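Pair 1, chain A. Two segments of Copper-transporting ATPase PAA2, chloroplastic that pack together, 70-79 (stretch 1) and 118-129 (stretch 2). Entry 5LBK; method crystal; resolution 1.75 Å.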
# COMPACT_ATOMS: atom_id res chain seq x y z
N GLY A 70 15.18 -4.08 -2.57
CA GLY A 70 15.39 -5.42 -3.08
C GLY A 70 14.14 -6.26 -3.22
O GLY A 70 14.25 -7.42 -3.67
N ARG A 71 12.97 -5.73 -2.88
CA ARG A 71 11.71 -6.45 -3.03
C ARG A 71 10.68 -5.57 -3.69
O ARG A 71 10.56 -4.38 -3.38
CB ARG A 71 11.19 -6.90 -1.69
CG ARG A 71 11.91 -8.14 -1.16
CD ARG A 71 11.29 -9.42 -1.75
NE ARG A 71 12.19 -10.56 -1.61
CZ ARG A 71 12.36 -11.28 -0.52
NH1 ARG A 71 11.68 -10.99 0.59
NH2 ARG A 71 13.22 -12.29 -0.53
N PHE A 72 9.89 -6.16 -4.59
CA PHE A 72 8.80 -5.43 -5.20
C PHE A 72 7.66 -5.23 -4.21
O PHE A 72 7.32 -6.13 -3.43
CB PHE A 72 8.30 -6.15 -6.45
CG PHE A 72 9.22 -5.91 -7.64
CD1 PHE A 72 9.23 -4.68 -8.28
CD2 PHE A 72 10.15 -6.86 -8.02
CE1 PHE A 72 10.13 -4.46 -9.34
CE2 PHE A 72 11.01 -6.63 -9.06
CZ PHE A 72 11.00 -5.41 -9.69
N VAL A 73 7.05 -4.04 -4.27
CA VAL A 73 5.91 -3.61 -3.45
C VAL A 73 4.89 -3.03 -4.42
O VAL A 73 5.27 -2.31 -5.36
CB VAL A 73 6.33 -2.56 -2.40
CG1 VAL A 73 5.06 -2.01 -1.63
CG2 VAL A 73 7.38 -3.14 -1.43
N ALA A 74 3.64 -3.41 -4.26
CA ALA A 74 2.54 -2.96 -5.12
C ALA A 74 1.47 -2.26 -4.28
O ALA A 74 1.19 -2.68 -3.16
CB ALA A 74 1.96 -4.15 -5.87
N VAL A 75 0.90 -1.17 -4.80
CA VAL A 75 -0.14 -0.38 -4.18
C VAL A 75 -1.26 -0.18 -5.18
O VAL A 75 -1.01 0.22 -6.31
CB VAL A 75 0.40 0.99 -3.72
CG1 VAL A 75 -0.69 1.76 -3.01
CG2 VAL A 75 1.57 0.84 -2.76
N GLY A 76 -2.49 -0.46 -4.77
CA GLY A 76 -3.61 -0.41 -5.72
C GLY A 76 -4.79 -1.19 -5.24
O GLY A 76 -5.01 -1.34 -4.03
N SER A 77 -5.62 -1.61 -6.19
CA SER A 77 -6.82 -2.37 -5.81
C SER A 77 -6.44 -3.74 -5.25
O SER A 77 -5.38 -4.28 -5.53
CB SER A 77 -7.73 -2.53 -7.01
OG SER A 77 -7.07 -3.40 -7.89
N LEU A 78 -7.37 -4.35 -4.49
CA LEU A 78 -7.08 -5.62 -3.81
C LEU A 78 -6.69 -6.70 -4.79
O LEU A 78 -5.68 -7.40 -4.59
CB LEU A 78 -8.32 -6.05 -2.99
CG LEU A 78 -8.24 -7.44 -2.36
CD1 LEU A 78 -6.95 -7.53 -1.49
CD2 LEU A 78 -9.50 -7.69 -1.55
N GLU A 79 -7.49 -6.89 -5.84
CA GLU A 79 -7.25 -8.01 -6.72
C GLU A 79 -5.94 -7.84 -7.48
O GLU A 79 -5.18 -8.80 -7.63
CB GLU A 79 -8.43 -8.20 -7.69
CG GLU A 79 -8.26 -9.50 -8.49
CD GLU A 79 -9.08 -9.54 -9.73
OE1 GLU A 79 -9.79 -8.54 -10.01
OE2 GLU A 79 -9.02 -10.58 -10.42
N VAL A 118 -10.20 2.29 -0.33
CA VAL A 118 -9.13 1.53 0.31
C VAL A 118 -8.09 1.21 -0.75
O VAL A 118 -8.41 0.66 -1.82
CB VAL A 118 -9.62 0.24 0.99
CG1 VAL A 118 -8.42 -0.52 1.65
CG2 VAL A 118 -10.69 0.56 2.06
N VAL A 119 -6.84 1.52 -0.43
CA VAL A 119 -5.69 1.22 -1.28
C VAL A 119 -4.88 0.12 -0.62
O VAL A 119 -4.51 0.25 0.56
CB VAL A 119 -4.83 2.49 -1.44
CG1 VAL A 119 -3.66 2.21 -2.32
CG2 VAL A 119 -5.70 3.64 -1.94
N TYR A 120 -4.74 -1.02 -1.30
CA TYR A 120 -4.01 -2.12 -0.67
C TYR A 120 -2.53 -2.06 -0.94
O TYR A 120 -2.07 -1.52 -1.94
CB TYR A 120 -4.58 -3.46 -1.13
CG TYR A 120 -5.99 -3.70 -0.57
CD1 TYR A 120 -7.10 -3.09 -1.14
CD2 TYR A 120 -6.17 -4.44 0.59
CE1 TYR A 120 -8.36 -3.25 -0.61
CE2 TYR A 120 -7.43 -4.62 1.10
CZ TYR A 120 -8.50 -4.03 0.51
OH TYR A 120 -9.77 -4.21 1.04
N VAL A 121 -1.78 -2.66 -0.04
CA VAL A 121 -0.33 -2.69 -0.11
C VAL A 121 0.16 -4.13 -0.04
O VAL A 121 -0.17 -4.87 0.91
CB VAL A 121 0.31 -1.85 1.00
CG1 VAL A 121 1.80 -1.76 0.81
CG2 VAL A 121 -0.33 -0.47 0.96
N GLY A 122 0.96 -4.54 -1.02
CA GLY A 122 1.49 -5.89 -1.05
C GLY A 122 2.98 -5.94 -1.32
O GLY A 122 3.54 -5.01 -1.91
N ARG A 123 3.63 -7.01 -0.86
CA ARG A 123 5.08 -7.18 -1.03
C ARG A 123 5.45 -8.58 -1.51
O ARG A 123 4.94 -9.56 -0.98
CB ARG A 123 5.81 -6.88 0.27
CG ARG A 123 7.31 -6.89 0.15
CD ARG A 123 7.83 -6.16 1.35
NE ARG A 123 9.26 -6.14 1.41
CZ ARG A 123 10.01 -7.11 1.90
NH1 ARG A 123 9.46 -8.22 2.40
NH2 ARG A 123 11.32 -6.96 1.88
N GLU A 124 6.38 -8.68 -2.49
CA GLU A 124 6.70 -9.98 -3.05
C GLU A 124 7.24 -10.87 -1.93
O GLU A 124 8.02 -10.43 -1.08
CB GLU A 124 7.73 -9.89 -4.18
CG GLU A 124 7.71 -11.14 -5.13
CD GLU A 124 8.25 -10.87 -6.52
OE1 GLU A 124 9.13 -10.00 -6.64
OE2 GLU A 124 7.83 -11.56 -7.48
N GLY A 125 6.84 -12.14 -1.94
CA GLY A 125 7.23 -13.08 -0.91
C GLY A 125 6.33 -13.08 0.31
O GLY A 125 6.52 -13.94 1.18
N GLU A 126 5.37 -12.17 0.40
CA GLU A 126 4.53 -12.02 1.58
C GLU A 126 3.06 -11.88 1.23
O GLU A 126 2.19 -12.18 2.04
CB GLU A 126 4.93 -10.77 2.38
CG GLU A 126 6.27 -10.83 3.04
CD GLU A 126 6.43 -9.70 4.01
OE1 GLU A 126 6.88 -8.62 3.58
OE2 GLU A 126 6.04 -9.88 5.18
N GLY A 127 2.77 -11.35 0.07
CA GLY A 127 1.38 -11.05 -0.27
C GLY A 127 0.92 -9.72 0.29
O GLY A 127 1.71 -8.79 0.48
N ILE A 128 -0.38 -9.62 0.61
CA ILE A 128 -0.92 -8.36 1.11
C ILE A 128 -0.38 -8.15 2.50
O ILE A 128 -0.39 -9.07 3.32
CB ILE A 128 -2.46 -8.38 1.14
CG1 ILE A 128 -3.11 -8.54 -0.21
CG2 ILE A 128 -2.96 -7.10 1.82
CD1 ILE A 128 -2.86 -7.45 -1.09
N ILE A 129 0.15 -6.96 2.77
CA ILE A 129 0.71 -6.64 4.07
C ILE A 129 -0.06 -5.51 4.76
O ILE A 129 0.15 -5.27 5.95
CB ILE A 129 2.21 -6.28 4.00
CG1 ILE A 129 2.45 -5.00 3.18
CG2 ILE A 129 2.99 -7.47 3.40
CD1 ILE A 129 3.79 -4.41 3.34

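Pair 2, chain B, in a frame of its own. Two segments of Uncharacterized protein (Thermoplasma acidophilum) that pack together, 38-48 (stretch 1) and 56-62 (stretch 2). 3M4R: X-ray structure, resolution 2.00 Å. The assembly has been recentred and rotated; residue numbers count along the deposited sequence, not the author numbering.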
# COMPACT_ATOMS: atom_id res chain seq x y z
N GLY B 38 -1.31 -11.53 -3.61
CA GLY B 38 -0.66 -10.21 -3.72
C GLY B 38 -1.18 -9.19 -2.70
O GLY B 38 -1.85 -9.56 -1.73
N GLY B 39 -0.88 -7.93 -2.92
CA GLY B 39 -1.24 -6.88 -1.98
C GLY B 39 -0.10 -6.60 -1.03
O GLY B 39 0.77 -7.44 -0.79
N ASN B 40 -0.10 -5.41 -0.46
CA ASN B 40 0.98 -5.06 0.41
C ASN B 40 0.60 -3.85 1.26
O ASN B 40 -0.22 -3.03 0.87
CB ASN B 40 2.31 -4.91 -0.38
CG ASN B 40 2.10 -4.44 -1.79
OD1 ASN B 40 1.79 -3.27 -2.00
ND2 ASN B 40 2.21 -5.35 -2.77
N THR B 41 1.16 -3.82 2.45
CA THR B 41 0.92 -2.80 3.39
C THR B 41 2.24 -2.27 3.92
O THR B 41 3.31 -2.92 3.78
CB THR B 41 0.16 -3.40 4.57
OG1 THR B 41 0.90 -4.55 5.05
CG2 THR B 41 -1.27 -3.84 4.10
N SER B 42 2.15 -1.15 4.63
CA SER B 42 3.32 -0.50 5.18
C SER B 42 2.97 0.46 6.29
O SER B 42 1.85 0.91 6.40
CB SER B 42 4.09 0.21 4.10
OG SER B 42 3.42 1.36 3.65
N VAL B 43 3.94 0.70 7.16
CA VAL B 43 3.83 1.72 8.17
C VAL B 43 5.16 2.48 8.23
O VAL B 43 6.22 1.87 8.19
CB VAL B 43 3.47 1.13 9.54
CG1 VAL B 43 4.48 0.09 9.96
CG2 VAL B 43 3.27 2.26 10.58
N LYS B 44 5.08 3.81 8.28
CA LYS B 44 6.25 4.66 8.48
C LYS B 44 6.50 4.88 9.98
O LYS B 44 5.60 5.24 10.75
CB LYS B 44 6.08 5.99 7.76
CG LYS B 44 6.02 5.83 6.24
CD LYS B 44 5.67 7.14 5.56
CE LYS B 44 5.44 6.94 4.04
NZ LYS B 44 4.19 6.16 3.70
N THR B 45 7.73 4.59 10.42
CA THR B 45 7.99 4.45 11.83
C THR B 45 9.34 5.01 12.19
O THR B 45 10.16 5.27 11.32
CB THR B 45 7.84 2.96 12.20
OG1 THR B 45 7.70 2.84 13.63
CG2 THR B 45 9.00 2.13 11.68
N THR B 46 9.59 5.21 13.49
CA THR B 46 10.90 5.68 13.98
C THR B 46 11.65 4.56 14.63
O THR B 46 11.11 3.89 15.50
CB THR B 46 10.67 6.79 14.99
OG1 THR B 46 9.85 7.76 14.36
CG2 THR B 46 11.95 7.48 15.47
N GLU B 47 12.91 4.37 14.20
CA GLU B 47 13.75 3.33 14.71
C GLU B 47 15.18 3.85 14.87
O GLU B 47 15.53 4.90 14.32
CB GLU B 47 13.79 2.16 13.72
CG GLU B 47 12.45 1.69 13.31
CD GLU B 47 12.48 0.41 12.49
OE1 GLU B 47 13.59 -0.07 12.11
OE2 GLU B 47 11.37 -0.11 12.22
N ARG B 48 15.97 3.14 15.66
CA ARG B 48 17.41 3.39 15.77
C ARG B 48 18.09 2.48 14.80
O ARG B 48 17.77 1.31 14.74
CB ARG B 48 17.93 3.09 17.19
N SER B 56 13.84 7.56 10.05
CA SER B 56 12.52 7.27 9.56
C SER B 56 12.57 6.01 8.67
O SER B 56 13.39 5.94 7.76
CB SER B 56 12.01 8.48 8.76
OG SER B 56 10.76 8.16 8.23
N VAL B 57 11.79 4.99 9.02
CA VAL B 57 11.89 3.68 8.39
C VAL B 57 10.50 3.35 7.83
O VAL B 57 9.49 3.53 8.54
CB VAL B 57 12.33 2.59 9.36
CG1 VAL B 57 12.33 1.22 8.71
CG2 VAL B 57 13.80 2.89 9.96
N LEU B 58 10.46 2.89 6.58
CA LEU B 58 9.31 2.29 6.00
C LEU B 58 9.38 0.81 6.24
O LEU B 58 10.23 0.12 5.74
CB LEU B 58 9.19 2.58 4.48
CG LEU B 58 7.96 1.99 3.77
CD1 LEU B 58 6.67 2.80 4.12
CD2 LEU B 58 8.25 1.99 2.25
N ARG B 59 8.45 0.32 7.05
CA ARG B 59 8.33 -1.10 7.30
C ARG B 59 7.27 -1.60 6.33
O ARG B 59 6.08 -1.28 6.46
CB ARG B 59 7.91 -1.35 8.76
CG ARG B 59 9.04 -1.24 9.82
CD ARG B 59 9.94 -2.48 9.81
NE ARG B 59 11.21 -2.24 10.48
CZ ARG B 59 12.26 -3.08 10.52
NH1 ARG B 59 12.21 -4.27 9.98
NH2 ARG B 59 13.39 -2.68 11.11
N VAL B 60 7.71 -2.34 5.34
CA VAL B 60 6.88 -2.72 4.21
C VAL B 60 6.85 -4.23 4.12
O VAL B 60 7.83 -4.91 4.40
CB VAL B 60 7.38 -2.12 2.88
CG1 VAL B 60 8.81 -2.66 2.51
CG2 VAL B 60 6.42 -2.41 1.73
N LYS B 61 5.69 -4.74 3.71
CA LYS B 61 5.48 -6.16 3.54
C LYS B 61 6.57 -6.80 2.70
O LYS B 61 6.95 -6.23 1.71
CB LYS B 61 4.12 -6.40 2.88
CG LYS B 61 3.71 -7.83 2.85
CD LYS B 61 3.68 -8.33 1.51
CE LYS B 61 2.97 -9.67 1.44
NZ LYS B 61 3.90 -10.63 0.71
N ASN B 62 7.04 -7.99 3.10
CA ASN B 62 8.13 -8.65 2.40
C ASN B 62 7.71 -9.98 1.82
O ASN B 62 6.56 -10.37 1.97
CB ASN B 62 9.39 -8.74 3.29
CG ASN B 62 9.20 -9.59 4.50
OD1 ASN B 62 8.56 -10.64 4.43
ND2 ASN B 62 9.82 -9.18 5.63
O HOH W 1 8.82 7.88 10.13

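The sharpest difference lies where Gly A122 of pair 1 matches Arg B59 of pair 2. Pair 1 has no side chain there; pair 2 has a long one that closes a salt bridge across the strands, with Arg B59 NE 2.8 Å from Glu B47 OE2 and Arg B59 NH2 2.8 Å from Glu B47 OE1. Both bonds are nearly straight, so the carboxylate meets the guanidinium edge with two oxygens at once.

The scaffold beneath is the same: two antiparallel strands whose 14 central residues superpose to 0.9 Å. Each pair has five backbone hydrogen bonds across it, at matching places. Ala A74 N to Gly A122 O (2.8 Å) and Gly A122 N to Ala A74 O (2.8 Å) correspond to Val B43 N to Arg B59 O (3.0 Å) and Arg B59 N to Val B43 O (2.9 Å). The ring between Gly A76 and Tyr A120 recurs between Thr B45 and Val B57. A single bond closes the other end, Glu A124 N to Phe A72 O at 2.9 Å and Lys B61 N to Thr B41 O at 3.0 Å. The same register carries quite different side chains, although one position, Gly A76, is constrained by its backbone angles.

On the face carrying Ala A74 and Tyr A120, pair 1 spends its bulk on one aromatic ring. Gly A76 adds no side chain beside it, and the chain then turns into a helix whose Leu A78 lies over one face of the ring, its CB 3.8 Å from the centroid of Tyr A120. Pair 2 stays extended and distributes the bulk: Val B57 matches Tyr A120, Thr B45 matches Gly A76, and Thr B45 CG2 lies 3.8 Å from Arg B59 CG, so the aliphatic part of the arginine packs before its charged end reaches Glu B47. The phi of Gly A76, 160°, would jam a CB against the preceding carbonyl; Thr B45, at -143°, carries one comfortably.

On the face of Val A73 and Val A75, pair 1 uses mostly valines, with Val A75 CG1 a tight 3.1 Å from Val A119 CG1 and Val A73 CG1 4.1 Å from Val A121 CG1; Arg A123, matched by Val B60, stands at the end, its CG 4.1 Å from Val A73 CG2. Pair 2 places Leu B58 at the position of Val A121, and its CD1 reaches both Lys B44 CG (3.8 Å) and Ser B42 OG (3.6 Å). Ser B56 matches Val A119; Ser B56 OG is hydrogen-bonded to a water at 2.7 Å, and that water donates a weak bond to Thr B45 O at 3.2 Å.

The rule to carry away is that the same ladder carries, in one pair, an aromatic ring with a leucine over one face and, in the other, a salt bridge.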